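Local structure of polysaccharide Lyase Family 6 (Bacteroides cellulosilyticus, 6QPS) at residues H57-I62 / G88-K93; A84-K89 / E102-Y107; K108-G113 / C140-K145; G113-D118 / D153-G158. The protein probably cleaves mannuronic acid-rich alginate by beta-elimination, as a calcium-binding member of polysaccharide lyase family 6. All coordinates share one frame; numbering follows the deposited sequence.

Overall arrangement
All four interactions lie on one side of the chain's centre, in the first coils of a right-handed parallel beta-helix, the fold of this lyase family. Interactions 1 and 2 have centres about 10 Å apart and share the corner Gly88-Lys89, where strand 84-87 gives way to strand 90-95. Interactions 2 and 3 both use strand 99-111, at successive positions along it. Interactions 3 and 4 meet at Gly113, their centres about 9 Å apart, and their segments alternate along the chain. Strand 90-95 of interaction 1 also pairs with strand 115-118 of interaction 4. The contacts thus stack neighbouring coils, and interaction 4 lies nearest the calcium site.

Interaction 1 (H57-I62 / G88-K93); sequences HNLKEI and GKLRLK
Asn58 and Lys60 meet Lys89 and Leu90 where two successive coils of the right-handed parallel beta-helix stack, with Lys60, Glu61 and Ile62 in parallel register with Leu90, Arg91 and Leu92. Backbone hydrogen bonds alternate along the join: Lys60 N donates to Lys89 O, Arg91 N to Lys60 O, Ile62 N to Arg91 O (3.0 Å, nearly straight at 174°) and Lys93 N to Ile62 O. One water bridges Leu59 N and Lys89 O at the corner. Among the side-chain bonds, Asn58 OD1 accepts a hydrogen bond from Lys89 N at 3.0 Å. Lys89 N is likely to lose this acceptor if an alanine stands at Asn58, with the glycine corner then less firmly tied to the coil before it. On the outer face Glu61 and Arg91 run side by side, and OE1 of Glu61 reaches NH1 of Arg91 at 3.3 Å in a salt bridge whose hydrogen bond is weak. Apolar packing fills the opposite face, where helix 31-40 also touches Leu59 and Ile62. There Ile62 CG2 lies 3.9 Å from Leu92 CB and 3.7 Å from Leu90 CD1.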
loop_
_atom_site.group_PDB
_atom_site.type_symbol
_atom_site.label_atom_id
_atom_site.label_comp_id
_atom_site.label_asym_id
_atom_site.label_seq_id
_atom_site.Cartn_x
_atom_site.Cartn_y
_atom_site.Cartn_z
ATOM N N HIS A 57 29.905 1.835 0.095
ATOM C CA HIS A 57 29.550 3.092 0.734
ATOM C C HIS A 57 29.475 4.215 -0.293
ATOM O O HIS A 57 30.304 4.301 -1.204
ATOM C CB HIS A 57 30.590 3.498 1.786
ATOM C CG HIS A 57 30.591 2.646 3.016
ATOM N ND1 HIS A 57 29.664 2.787 4.026
ATOM C CD2 HIS A 57 31.423 1.651 3.405
ATOM C CE1 HIS A 57 29.917 1.907 4.979
ATOM N NE2 HIS A 57 30.990 1.215 4.635
ATOM N N ASN A 58 28.479 5.084 -0.128
ATOM C CA ASN A 58 28.423 6.373 -0.826
ATOM C C ASN A 58 28.515 6.217 -2.345
ATOM O O ASN A 58 29.367 6.825 -3.008
ATOM C CB ASN A 58 29.500 7.328 -0.301
ATOM C CG ASN A 58 29.286 7.699 1.151
ATOM O OD1 ASN A 58 28.193 8.116 1.541
ATOM N ND2 ASN A 58 30.319 7.533 1.962
ATOM N N LEU A 59 27.593 5.426 -2.902
ATOM C CA LEU A 59 27.511 5.333 -4.354
ATOM C C LEU A 59 27.105 6.666 -4.965
ATOM O O LEU A 59 27.426 6.942 -6.124
ATOM C CB LEU A 59 26.505 4.262 -4.770
ATOM C CG LEU A 59 26.778 2.825 -4.334
ATOM C CD1 LEU A 59 25.661 1.886 -4.848
ATOM C CD2 LEU A 59 28.124 2.350 -4.822
ATOM N N LYS A 60 26.385 7.493 -4.219
ATOM C CA LYS A 60 25.978 8.826 -4.685
ATOM C C LYS A 60 25.148 8.673 -5.964
ATOM O O LYS A 60 24.264 7.806 -6.019
ATOM C CB LYS A 60 27.191 9.745 -4.784
ATOM C CG LYS A 60 27.858 10.035 -3.433
ATOM C CD LYS A 60 29.166 10.803 -3.592
ATOM C CE LYS A 60 30.247 9.925 -4.217
ATOM N NZ LYS A 60 30.808 10.506 -5.476
ATOM N N GLU A 61 25.376 9.504 -6.982
ATOM C CA GLU A 61 24.564 9.455 -8.189
ATOM C C GLU A 61 24.979 8.233 -8.997
ATOM O O GLU A 61 26.135 8.137 -9.441
ATOM C CB GLU A 61 24.739 10.737 -9.000
ATOM C CG GLU A 61 24.149 11.977 -8.331
ATOM C CD GLU A 61 23.990 13.139 -9.290
ATOM O OE1 GLU A 61 23.337 14.133 -8.913
ATOM O OE2 GLU A 61 24.525 13.062 -10.417
ATOM N N ILE A 62 24.047 7.303 -9.181
ATOM C CA ILE A 62 24.305 6.065 -9.912
ATOM C C ILE A 62 23.107 5.759 -10.801
ATOM O O ILE A 62 21.951 5.886 -10.379
ATOM C CB ILE A 62 24.642 4.900 -8.958
ATOM C CG1 ILE A 62 24.797 3.579 -9.716
ATOM C CG2 ILE A 62 23.576 4.768 -7.863
ATOM C CD1 ILE A 62 25.316 2.423 -8.843
ATOM N N GLY A 88 25.140 4.722 2.989
ATOM C CA GLY A 88 25.563 6.085 2.715
ATOM C C GLY A 88 24.702 6.773 1.664
ATOM O O GLY A 88 23.620 6.313 1.299
ATOM N N LYS A 89 25.226 7.896 1.158
ATOM C CA LYS A 89 24.487 8.735 0.223
ATOM C C LYS A 89 24.192 7.972 -1.061
ATOM O O LYS A 89 25.064 7.280 -1.600
ATOM C CB LYS A 89 25.301 9.979 -0.129
ATOM C CG LYS A 89 25.371 11.027 0.965
ATOM C CD LYS A 89 26.357 12.133 0.621
ATOM C CE LYS A 89 26.065 13.385 1.445
ATOM N NZ LYS A 89 27.294 14.092 1.867
ATOM N N LEU A 90 22.962 8.123 -1.568
ATOM C CA LEU A 90 22.520 7.356 -2.724
ATOM C C LEU A 90 21.463 8.100 -3.529
ATOM O O LEU A 90 20.493 8.616 -2.969
ATOM C CB LEU A 90 21.945 6.019 -2.238
ATOM C CG LEU A 90 21.391 5.053 -3.275
ATOM C CD1 LEU A 90 22.468 4.658 -4.294
ATOM C CD2 LEU A 90 20.770 3.799 -2.638
ATOM N N ARG A 91 21.630 8.115 -4.859
ATOM C CA ARG A 91 20.608 8.638 -5.779
ATOM C C ARG A 91 20.634 7.704 -6.994
ATOM O O ARG A 91 21.362 7.945 -7.966
ATOM C CB ARG A 91 20.792 10.111 -6.160
ATOM C CG ARG A 91 19.588 10.634 -7.016
ATOM C CD ARG A 91 19.621 12.158 -7.195
ATOM N NE ARG A 91 18.623 12.640 -8.154
ATOM C CZ ARG A 91 18.846 13.606 -9.040
ATOM N NH1 ARG A 91 20.033 14.194 -9.087
ATOM N NH2 ARG A 91 17.884 13.987 -9.886
ATOM N N LEU A 92 19.863 6.622 -6.916
ATOM C CA LEU A 92 19.847 5.580 -7.932
ATOM C C LEU A 92 18.673 5.811 -8.870
ATOM O O LEU A 92 17.532 5.954 -8.415
ATOM C CB LEU A 92 19.736 4.212 -7.265
ATOM C CG LEU A 92 19.383 3.007 -8.134
ATOM C CD1 LEU A 92 20.439 2.825 -9.219
ATOM C CD2 LEU A 92 19.232 1.751 -7.278
ATOM N N LYS A 93 18.957 5.860 -10.174
ATOM C CA LYS A 93 17.943 6.002 -11.210
ATOM C C LYS A 93 18.040 4.785 -12.116
ATOM O O LYS A 93 19.148 4.421 -12.540
ATOM C CB LYS A 93 18.172 7.282 -12.008
ATOM C CG LYS A 93 17.934 8.554 -11.200
ATOM C CD LYS A 93 18.168 9.795 -12.044
ATOM C CE LYS A 93 17.268 10.952 -11.613
ATOM N NZ LYS A 93 15.825 10.680 -11.935
HETATM O O HOH W 1 25.336 4.416 -1.445
HETATM O O HOH W 2 22.389 14.670 -6.710
#

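Interaction 2 (A84-K89 / E102-Y107); sequences AVISGK and EDLLFY
Ile86 and Phe106 share one torsional choice: CG1 of Ile86 (chi1 -64°) and CG of Phe106 (chi1 -61°) each stand anti to their own carbonyl carbon, which sends both side chains the same way, side by side. Ile86 CD1 then approaches the Phe106 ring obliquely, 3.7 Å from CE2, while CG2 of Ile86 lies 3.9 Å from CD2 of the same ring. Leu104 CD1 is a more distant neighbour of Ile86 CD1. On the other face of the pair Val85 and Leu105 also run alongside each other, with Val85 CG2 3.9 Å from Leu105 CD2, and the second branch of Val85, CG1, rests against CB of Tyr107. These are neighbouring coils of the right-handed parallel beta-helix, their strands 84-87 and 105-107 at 35° to each other, with Ile86 and Phe106 turned to the buried interior, where Trp76 and Leu59 also touch Ile86. Leu105 N donates to Ala84 O, Ile86 N to Leu105 O at 2.8 Å and Tyr107 N to Ile86 O. The pairing is extended by a side chain: Ser87 OG, beside its own backbone N, donates to Tyr107 O at 2.7 Å, almost in line with the carbonyl bond. Without that hydroxyl, as with an alanine at this position, Tyr107 O would probably lack this donor and the two strands be less firmly joined at their C-terminal ends, just before the Gly88 corner. At the N-terminal end the longest of the backbone bonds, Leu105 N to Ala84 O, spans 3.2 Å.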
loop_
_atom_site.group_PDB
_atom_site.type_symbol
_atom_site.label_atom_id
_atom_site.label_comp_id
_atom_site.label_asym_id
_atom_site.label_seq_id
_atom_site.Cartn_x
_atom_site.Cartn_y
_atom_site.Cartn_z
ATOM N N ALA A 84 26.014 -8.347 0.065
ATOM C CA ALA A 84 26.392 -7.068 -0.533
ATOM C C ALA A 84 25.495 -5.973 0.041
ATOM O O ALA A 84 24.293 -5.925 -0.256
ATOM C CB ALA A 84 26.287 -7.101 -2.055
ATOM N N VAL A 85 26.092 -5.081 0.833
ATOM C CA VAL A 85 25.374 -4.069 1.610
ATOM C C VAL A 85 25.680 -2.716 0.991
ATOM O O VAL A 85 26.850 -2.404 0.729
ATOM C CB VAL A 85 25.838 -4.084 3.080
ATOM C CG1 VAL A 85 25.022 -3.116 3.924
ATOM C CG2 VAL A 85 25.779 -5.499 3.657
ATOM N N ILE A 86 24.641 -1.917 0.755
ATOM C CA ILE A 86 24.775 -0.578 0.186
ATOM C C ILE A 86 24.375 0.432 1.252
ATOM O O ILE A 86 23.267 0.359 1.800
ATOM C CB ILE A 86 23.918 -0.438 -1.082
ATOM C CG1 ILE A 86 24.449 -1.392 -2.162
ATOM C CG2 ILE A 86 23.917 0.988 -1.562
ATOM C CD1 ILE A 86 23.566 -1.467 -3.400
ATOM N N SER A 87 25.264 1.391 1.526
ATOM C CA SER A 87 25.103 2.323 2.636
ATOM C C SER A 87 25.561 3.718 2.221
ATOM O O SER A 87 26.299 3.888 1.247
ATOM C CB SER A 87 25.898 1.838 3.865
ATOM O OG SER A 87 25.524 0.509 4.209
ATOM N N GLY A 88 25.140 4.722 2.989
ATOM C CA GLY A 88 25.563 6.085 2.715
ATOM C C GLY A 88 24.702 6.773 1.664
ATOM O O GLY A 88 23.620 6.313 1.299
ATOM N N LYS A 89 25.226 7.896 1.158
ATOM C CA LYS A 89 24.487 8.735 0.223
ATOM C C LYS A 89 24.192 7.972 -1.061
ATOM O O LYS A 89 25.064 7.280 -1.600
ATOM C CB LYS A 89 25.301 9.979 -0.129
ATOM C CG LYS A 89 25.371 11.027 0.965
ATOM C CD LYS A 89 26.357 12.133 0.621
ATOM C CE LYS A 89 26.065 13.385 1.445
ATOM N NZ LYS A 89 27.294 14.092 1.867
ATOM N N GLU A 102 18.465 -7.714 -7.688
ATOM C CA GLU A 102 18.185 -8.910 -6.899
ATOM C C GLU A 102 19.118 -9.033 -5.699
ATOM O O GLU A 102 20.339 -8.900 -5.825
ATOM C CB GLU A 102 18.395 -10.216 -7.700
ATOM C CG GLU A 102 17.687 -10.339 -9.038
ATOM C CD GLU A 102 18.057 -11.641 -9.761
ATOM O OE1 GLU A 102 18.912 -12.410 -9.251
ATOM O OE2 GLU A 102 17.516 -11.875 -10.856
ATOM N N ASP A 103 18.561 -9.418 -4.554
ATOM C CA ASP A 103 19.347 -9.891 -3.415
ATOM C C ASP A 103 20.274 -8.824 -2.824
ATOM O O ASP A 103 21.289 -9.165 -2.209
ATOM C CB ASP A 103 20.139 -11.150 -3.773
ATOM C CG ASP A 103 19.242 -12.370 -3.983
ATOM O OD1 ASP A 103 18.206 -12.487 -3.294
ATOM O OD2 ASP A 103 19.587 -13.230 -4.825
ATOM N N LEU A 104 19.935 -7.547 -2.967
ATOM C CA LEU A 104 20.728 -6.446 -2.432
ATOM C C LEU A 104 20.177 -5.996 -1.085
ATOM O O LEU A 104 18.961 -5.983 -0.878
ATOM C CB LEU A 104 20.713 -5.260 -3.401
ATOM C CG LEU A 104 21.361 -5.516 -4.768
ATOM C CD1 LEU A 104 21.153 -4.314 -5.674
ATOM C CD2 LEU A 104 22.843 -5.857 -4.673
ATOM N N LEU A 105 21.070 -5.577 -0.193
ATOM C CA LEU A 105 20.694 -5.064 1.116
ATOM C C LEU A 105 21.046 -3.588 1.203
ATOM O O LEU A 105 22.227 -3.244 1.344
ATOM C CB LEU A 105 21.412 -5.844 2.207
ATOM C CG LEU A 105 21.335 -5.319 3.639
ATOM C CD1 LEU A 105 19.955 -5.102 4.144
ATOM C CD2 LEU A 105 22.034 -6.304 4.594
ATOM N N PHE A 106 20.024 -2.733 1.161
ATOM C CA PHE A 106 20.179 -1.300 1.375
ATOM C C PHE A 106 19.998 -1.067 2.873
ATOM O O PHE A 106 18.902 -1.252 3.406
ATOM C CB PHE A 106 19.183 -0.485 0.552
ATOM C CG PHE A 106 19.309 -0.672 -0.953
ATOM C CD1 PHE A 106 18.635 -1.680 -1.606
ATOM C CD2 PHE A 106 20.105 0.171 -1.706
ATOM C CE1 PHE A 106 18.754 -1.847 -2.983
ATOM C CE2 PHE A 106 20.227 -0.001 -3.086
ATOM C CZ PHE A 106 19.557 -1.009 -3.715
ATOM N N TYR A 107 21.077 -0.687 3.556
ATOM C CA TYR A 107 21.097 -0.553 5.011
ATOM C C TYR A 107 21.810 0.743 5.350
ATOM O O TYR A 107 22.985 0.914 5.010
ATOM C CB TYR A 107 21.780 -1.740 5.696
ATOM C CG TYR A 107 21.771 -1.587 7.211
ATOM C CD1 TYR A 107 20.580 -1.692 7.933
ATOM C CD2 TYR A 107 22.928 -1.297 7.915
ATOM C CE1 TYR A 107 20.552 -1.528 9.294
ATOM C CE2 TYR A 107 22.898 -1.123 9.279
ATOM C CZ TYR A 107 21.712 -1.244 9.964
ATOM O OH TYR A 107 21.695 -1.061 11.326
#

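Interaction 3 (K108-G113 / C140-K145); sequences KAWAIG and CNDPQK
Trp110 lies flat on the turn Asp142-Lys145, a type I beta turn headed by an Asx turn, in a loop between coils of the right-handed parallel beta-helix. Its CB begins the contact 3.4 Å from Asp142 N. With chi1 at 60°, CG stands between the backbone N and the carbonyl carbon, and this turns one face of the indole to the loop. CG meets Asp142 CA, which sits over that face near the rim of the five-membered ring in a CH-pi contact. CD1 lies 3.4 Å from Asp142 CG, and the carboxylate, next to CD1 and NE1, is only 14° from parallel with the indole. NE1 comes near Asp142 OD1 without a hydrogen bond to it. CD2 and CE2 lie under Pro143 CD, which stands over the centre of the six-membered ring, 3.4 Å from its centroid and 6° off the normal: a second CH-pi contact. At the far end CH2 reaches Pro143 CG.

The same carboxylate shapes the turn from within. OD1 of Asp142 accepts from Gln144 N at 2.8 Å, approached from above its plane, while OD2 offers its anti lone pair to Lys145 NZ at 2.9 Å. That ammonium also forms a salt bridge to Glu154, which draws together the loop and the coil beyond. Nearer the start of the contact Ala109 N makes a weak hydrogen bond to Cys140 SG. At the far end of the contact Lys145 NZ donates in the carbonyl plane to Gly113 O at 3.2 Å.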
loop_
_atom_site.group_PDB
_atom_site.type_symbol
_atom_site.label_atom_id
_atom_site.label_comp_id
_atom_site.label_asym_id
_atom_site.label_seq_id
_atom_site.Cartn_x
_atom_site.Cartn_y
_atom_site.Cartn_z
ATOM N N LYS A 108 21.111 1.657 6.017
ATOM C CA LYS A 108 21.680 2.954 6.374
ATOM C C LYS A 108 22.275 3.645 5.145
ATOM O O LYS A 108 23.350 4.237 5.181
ATOM C CB LYS A 108 22.668 2.842 7.542
ATOM C CG LYS A 108 21.933 2.513 8.843
ATOM C CD LYS A 108 22.819 2.470 10.092
ATOM C CE LYS A 108 21.917 2.300 11.332
ATOM N NZ LYS A 108 22.623 2.216 12.656
ATOM N N ALA A 109 21.554 3.552 4.031
ATOM C CA ALA A 109 21.714 4.439 2.885
ATOM C C ALA A 109 20.607 5.484 2.955
ATOM O O ALA A 109 19.655 5.341 3.723
ATOM C CB ALA A 109 21.559 3.641 1.587
ATOM N N TRP A 110 20.744 6.559 2.180
ATOM C CA TRP A 110 19.703 7.579 2.179
ATOM C C TRP A 110 19.806 8.435 0.922
ATOM O O TRP A 110 20.841 8.470 0.248
ATOM C CB TRP A 110 19.771 8.478 3.425
ATOM C CG TRP A 110 21.069 9.226 3.562
ATOM C CD1 TRP A 110 21.368 10.434 3.019
ATOM C CD2 TRP A 110 22.231 8.816 4.290
ATOM N NE1 TRP A 110 22.648 10.803 3.346
ATOM C CE2 TRP A 110 23.200 9.833 4.137
ATOM C CE3 TRP A 110 22.541 7.699 5.067
ATOM C CZ2 TRP A 110 24.461 9.762 4.731
ATOM C CZ3 TRP A 110 23.796 7.632 5.658
ATOM C CH2 TRP A 110 24.739 8.653 5.477
ATOM N N ALA A 111 18.715 9.143 0.639
ATOM C CA ALA A 111 18.629 9.952 -0.569
ATOM C C ALA A 111 19.474 11.210 -0.475
ATOM O O ALA A 111 19.459 11.928 0.533
ATOM C CB ALA A 111 17.186 10.364 -0.811
ATOM N N ILE A 112 20.201 11.495 -1.560
ATOM C CA ILE A 112 20.890 12.775 -1.680
ATOM C C ILE A 112 19.889 13.917 -1.639
ATOM O O ILE A 112 20.056 14.889 -0.893
ATOM C CB ILE A 112 21.786 12.804 -2.933
ATOM C CG1 ILE A 112 23.035 11.942 -2.673
ATOM C CG2 ILE A 112 22.200 14.256 -3.248
ATOM C CD1 ILE A 112 23.910 11.749 -3.895
ATOM N N GLY A 113 18.835 13.815 -2.433
ATOM C CA GLY A 113 17.749 14.771 -2.368
ATOM C C GLY A 113 16.451 14.136 -1.895
ATOM O O GLY A 113 16.364 13.669 -0.758
ATOM N N CYS A 140 17.050 3.254 6.277
ATOM C CA CYS A 140 17.666 4.101 5.251
ATOM C C CYS A 140 17.221 5.552 5.438
ATOM O O CYS A 140 16.482 6.133 4.634
ATOM C CB CYS A 140 17.358 3.557 3.861
ATOM S SG CYS A 140 18.414 2.140 3.384
ATOM N N ASN A 141 17.725 6.147 6.524
ATOM C CA ASN A 141 17.309 7.468 6.986
ATOM C C ASN A 141 18.482 8.443 6.960
ATOM O O ASN A 141 19.521 8.186 7.570
ATOM C CB ASN A 141 16.735 7.328 8.402
ATOM C CG ASN A 141 15.551 6.376 8.457
ATOM O OD1 ASN A 141 14.549 6.585 7.768
ATOM N ND2 ASN A 141 15.652 5.333 9.258
ATOM N N ASP A 142 18.305 9.573 6.270
ATOM C CA ASP A 142 19.340 10.597 6.171
ATOM C C ASP A 142 19.616 11.163 7.550
ATOM O O ASP A 142 18.703 11.719 8.179
ATOM C CB ASP A 142 18.831 11.709 5.254
ATOM C CG ASP A 142 19.879 12.772 4.950
ATOM O OD1 ASP A 142 20.933 12.805 5.626
ATOM O OD2 ASP A 142 19.630 13.573 4.016
ATOM N N PRO A 143 20.849 11.076 8.048
ATOM C CA PRO A 143 21.145 11.679 9.360
ATOM C C PRO A 143 20.909 13.181 9.409
ATOM O O PRO A 143 20.754 13.734 10.508
ATOM C CB PRO A 143 22.626 11.341 9.594
ATOM C CG PRO A 143 22.992 10.305 8.585
ATOM C CD PRO A 143 22.036 10.454 7.427
ATOM N N GLN A 144 20.905 13.860 8.261
ATOM C CA GLN A 144 20.727 15.306 8.196
ATOM C C GLN A 144 19.272 15.715 7.999
ATOM O O GLN A 144 18.976 16.914 7.958
ATOM C CB GLN A 144 21.582 15.892 7.066
ATOM C CG GLN A 144 23.082 15.790 7.320
ATOM C CD GLN A 144 23.506 16.436 8.625
ATOM O OE1 GLN A 144 23.017 17.506 8.991
ATOM N NE2 GLN A 144 24.417 15.783 9.339
ATOM N N LYS A 145 18.367 14.755 7.875
ATOM C CA LYS A 145 16.938 15.018 7.909
ATOM C C LYS A 145 16.407 14.628 9.286
ATOM O O LYS A 145 16.910 13.701 9.925
ATOM C CB LYS A 145 16.217 14.231 6.808
ATOM C CG LYS A 145 16.673 14.569 5.380
ATOM C CD LYS A 145 15.823 13.870 4.318
ATOM C CE LYS A 145 16.241 14.256 2.906
ATOM N NZ LYS A 145 17.292 13.372 2.312
HETATM O O HOH W 3 21.444 13.642 1.752
#

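Interaction 4 (G113-D118 / D153-G158); sequences GHDMID and DEYWVG
His114 presses its CE1 over the centre of the Tyr155 ring, 3.2 Å above the plane, in an edge-to-face pair with planes at 54°, a close-packed junction between coils of the right-handed parallel beta-helix. Tyr155 N bonds to His114 O at 2.8 Å and Met116 N to Tyr155 O in an almost straight line. At the corner Ile117 N reaches Trp156 O, and Gly158 N then donates to Ile117 O. Inside, Met116 is extended to SD and bends at chi3 (75°), which carries CE over a face of Trp156, with SD oblique to the ring, in a Met-aromatic contact; Trp156 NE1 is held by Cys140 O.

Beyond the stack, at NE2, the contact turns to water: one molecule joins His114 NE2, Asp153 OD2 and Tyr155 OH in place of direct bonds between them. On the imidazole's other side ND1 donates to Asp115 OD1 at 2.7 Å, in the ring plane. Bonds at both nitrogens and a phenol face beneath CE1 leave the histidine little freedom to turn. Tyr155, its OH bonded to Arg216 as well as the water, lies about 6 Å, side chain to side chain, from the calcium ligand Glu213: near the metal site, not in contact with it.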
loop_
_atom_site.group_PDB
_atom_site.type_symbol
_atom_site.label_atom_id
_atom_site.label_comp_id
_atom_site.label_asym_id
_atom_site.label_seq_id
_atom_site.Cartn_x
_atom_site.Cartn_y
_atom_site.Cartn_z
ATOM N N GLY A 113 18.835 13.815 -2.433
ATOM C CA GLY A 113 17.749 14.771 -2.368
ATOM C C GLY A 113 16.451 14.136 -1.895
ATOM O O GLY A 113 16.364 13.669 -0.758
ATOM N N HIS A 114 15.433 14.133 -2.755
ATOM C CA HIS A 114 14.090 13.694 -2.380
ATOM C C HIS A 114 13.869 12.206 -2.580
ATOM O O HIS A 114 13.044 11.630 -1.871
ATOM C CB HIS A 114 13.050 14.462 -3.224
ATOM C CG HIS A 114 11.627 14.266 -2.780
ATOM N ND1 HIS A 114 10.825 13.250 -3.253
ATOM C CD2 HIS A 114 10.863 14.969 -1.909
ATOM C CE1 HIS A 114 9.635 13.324 -2.679
ATOM N NE2 HIS A 114 9.628 14.366 -1.868
ATOM N N ASP A 115 14.563 11.573 -3.529
ATOM C CA ASP A 115 14.209 10.235 -4.005
ATOM C C ASP A 115 15.432 9.330 -3.977
ATOM O O ASP A 115 16.394 9.555 -4.716
ATOM C CB ASP A 115 13.616 10.315 -5.422
ATOM C CG ASP A 115 12.496 11.325 -5.515
ATOM O OD1 ASP A 115 11.504 11.147 -4.787
ATOM O OD2 ASP A 115 12.630 12.311 -6.281
ATOM N N MET A 116 15.389 8.279 -3.159
ATOM C CA MET A 116 16.552 7.410 -3.032
ATOM C C MET A 116 16.716 6.511 -4.254
ATOM O O MET A 116 17.799 6.459 -4.851
ATOM C CB MET A 116 16.477 6.585 -1.751
ATOM C CG MET A 116 17.791 5.884 -1.426
ATOM S SD MET A 116 17.804 5.006 0.160
ATOM C CE MET A 116 16.810 3.574 -0.245
ATOM N N ILE A 117 15.655 5.788 -4.627
ATOM C CA ILE A 117 15.624 4.877 -5.780
ATOM C C ILE A 117 14.422 5.281 -6.639
ATOM O O ILE A 117 13.285 5.318 -6.145
ATOM C CB ILE A 117 15.490 3.403 -5.352
ATOM C CG1 ILE A 117 16.634 2.994 -4.420
ATOM C CG2 ILE A 117 15.400 2.488 -6.579
ATOM C CD1 ILE A 117 16.469 1.577 -3.838
ATOM N N ASP A 118 14.661 5.566 -7.924
ATOM C CA ASP A 118 13.644 6.110 -8.829
ATOM C C ASP A 118 13.735 5.381 -10.166
ATOM O O ASP A 118 14.835 5.133 -10.671
ATOM C CB ASP A 118 13.861 7.623 -9.002
ATOM C CG ASP A 118 12.630 8.373 -9.473
ATOM O OD1 ASP A 118 11.548 7.775 -9.664
ATOM O OD2 ASP A 118 12.777 9.600 -9.668
ATOM N N ASP A 153 12.163 15.336 4.089
ATOM C CA ASP A 153 11.307 14.429 3.340
ATOM C C ASP A 153 12.161 13.648 2.361
ATOM O O ASP A 153 12.941 14.236 1.603
ATOM C CB ASP A 153 10.293 15.263 2.552
ATOM C CG ASP A 153 8.933 14.630 2.474
ATOM O OD1 ASP A 153 8.726 13.551 3.063
ATOM O OD2 ASP A 153 8.059 15.234 1.815
ATOM N N GLU A 154 12.009 12.332 2.362
ATOM C CA GLU A 154 12.676 11.513 1.357
ATOM C C GLU A 154 11.835 10.272 1.085
ATOM O O GLU A 154 11.219 9.722 2.004
ATOM C CB GLU A 154 14.124 11.124 1.730
ATOM C CG GLU A 154 14.268 10.318 3.013
ATOM C CD GLU A 154 15.711 10.182 3.506
ATOM O OE1 GLU A 154 16.659 10.677 2.839
ATOM O OE2 GLU A 154 15.891 9.566 4.576
ATOM N N TYR A 155 11.767 9.866 -0.182
ATOM C CA TYR A 155 10.968 8.721 -0.590
ATOM C C TYR A 155 11.907 7.577 -0.944
ATOM O O TYR A 155 12.883 7.778 -1.676
ATOM C CB TYR A 155 10.110 9.056 -1.825
ATOM C CG TYR A 155 8.939 10.004 -1.644
ATOM C CD1 TYR A 155 8.787 10.798 -0.518
ATOM C CD2 TYR A 155 7.970 10.094 -2.638
ATOM C CE1 TYR A 155 7.691 11.651 -0.377
ATOM C CE2 TYR A 155 6.902 10.929 -2.517
ATOM C CZ TYR A 155 6.754 11.733 -1.405
ATOM O OH TYR A 155 5.685 12.599 -1.299
ATOM N N TRP A 156 11.597 6.354 -0.508
ATOM C CA TRP A 156 12.525 5.243 -0.734
ATOM C C TRP A 156 12.508 4.754 -2.186
ATOM O O TRP A 156 13.554 4.707 -2.843
ATOM C CB TRP A 156 12.273 4.108 0.265
ATOM C CG TRP A 156 12.914 4.384 1.623
ATOM C CD1 TRP A 156 13.660 5.484 1.978
ATOM C CD2 TRP A 156 12.858 3.548 2.786
ATOM N NE1 TRP A 156 14.041 5.387 3.293
ATOM C CE2 TRP A 156 13.592 4.191 3.795
ATOM C CE3 TRP A 156 12.256 2.321 3.071
ATOM C CZ2 TRP A 156 13.740 3.644 5.065
ATOM C CZ3 TRP A 156 12.440 1.762 4.328
ATOM C CH2 TRP A 156 13.164 2.423 5.301
ATOM N N VAL A 157 11.332 4.395 -2.698
ATOM C CA VAL A 157 11.170 3.845 -4.045
ATOM C C VAL A 157 10.084 4.620 -4.791
ATOM O O VAL A 157 8.964 4.777 -4.292
ATOM C CB VAL A 157 10.819 2.345 -4.003
ATOM C CG1 VAL A 157 10.694 1.782 -5.416
ATOM C CG2 VAL A 157 11.834 1.572 -3.202
ATOM N N GLY A 158 10.435 5.127 -5.975
ATOM C CA GLY A 158 9.480 5.780 -6.848
ATOM C C GLY A 158 9.251 4.990 -8.126
ATOM O O GLY A 158 10.159 4.849 -8.957
HETATM O O HOH W 4 7.135 15.060 -0.686
HETATM O O HOH W 5 12.318 7.302 -4.470
#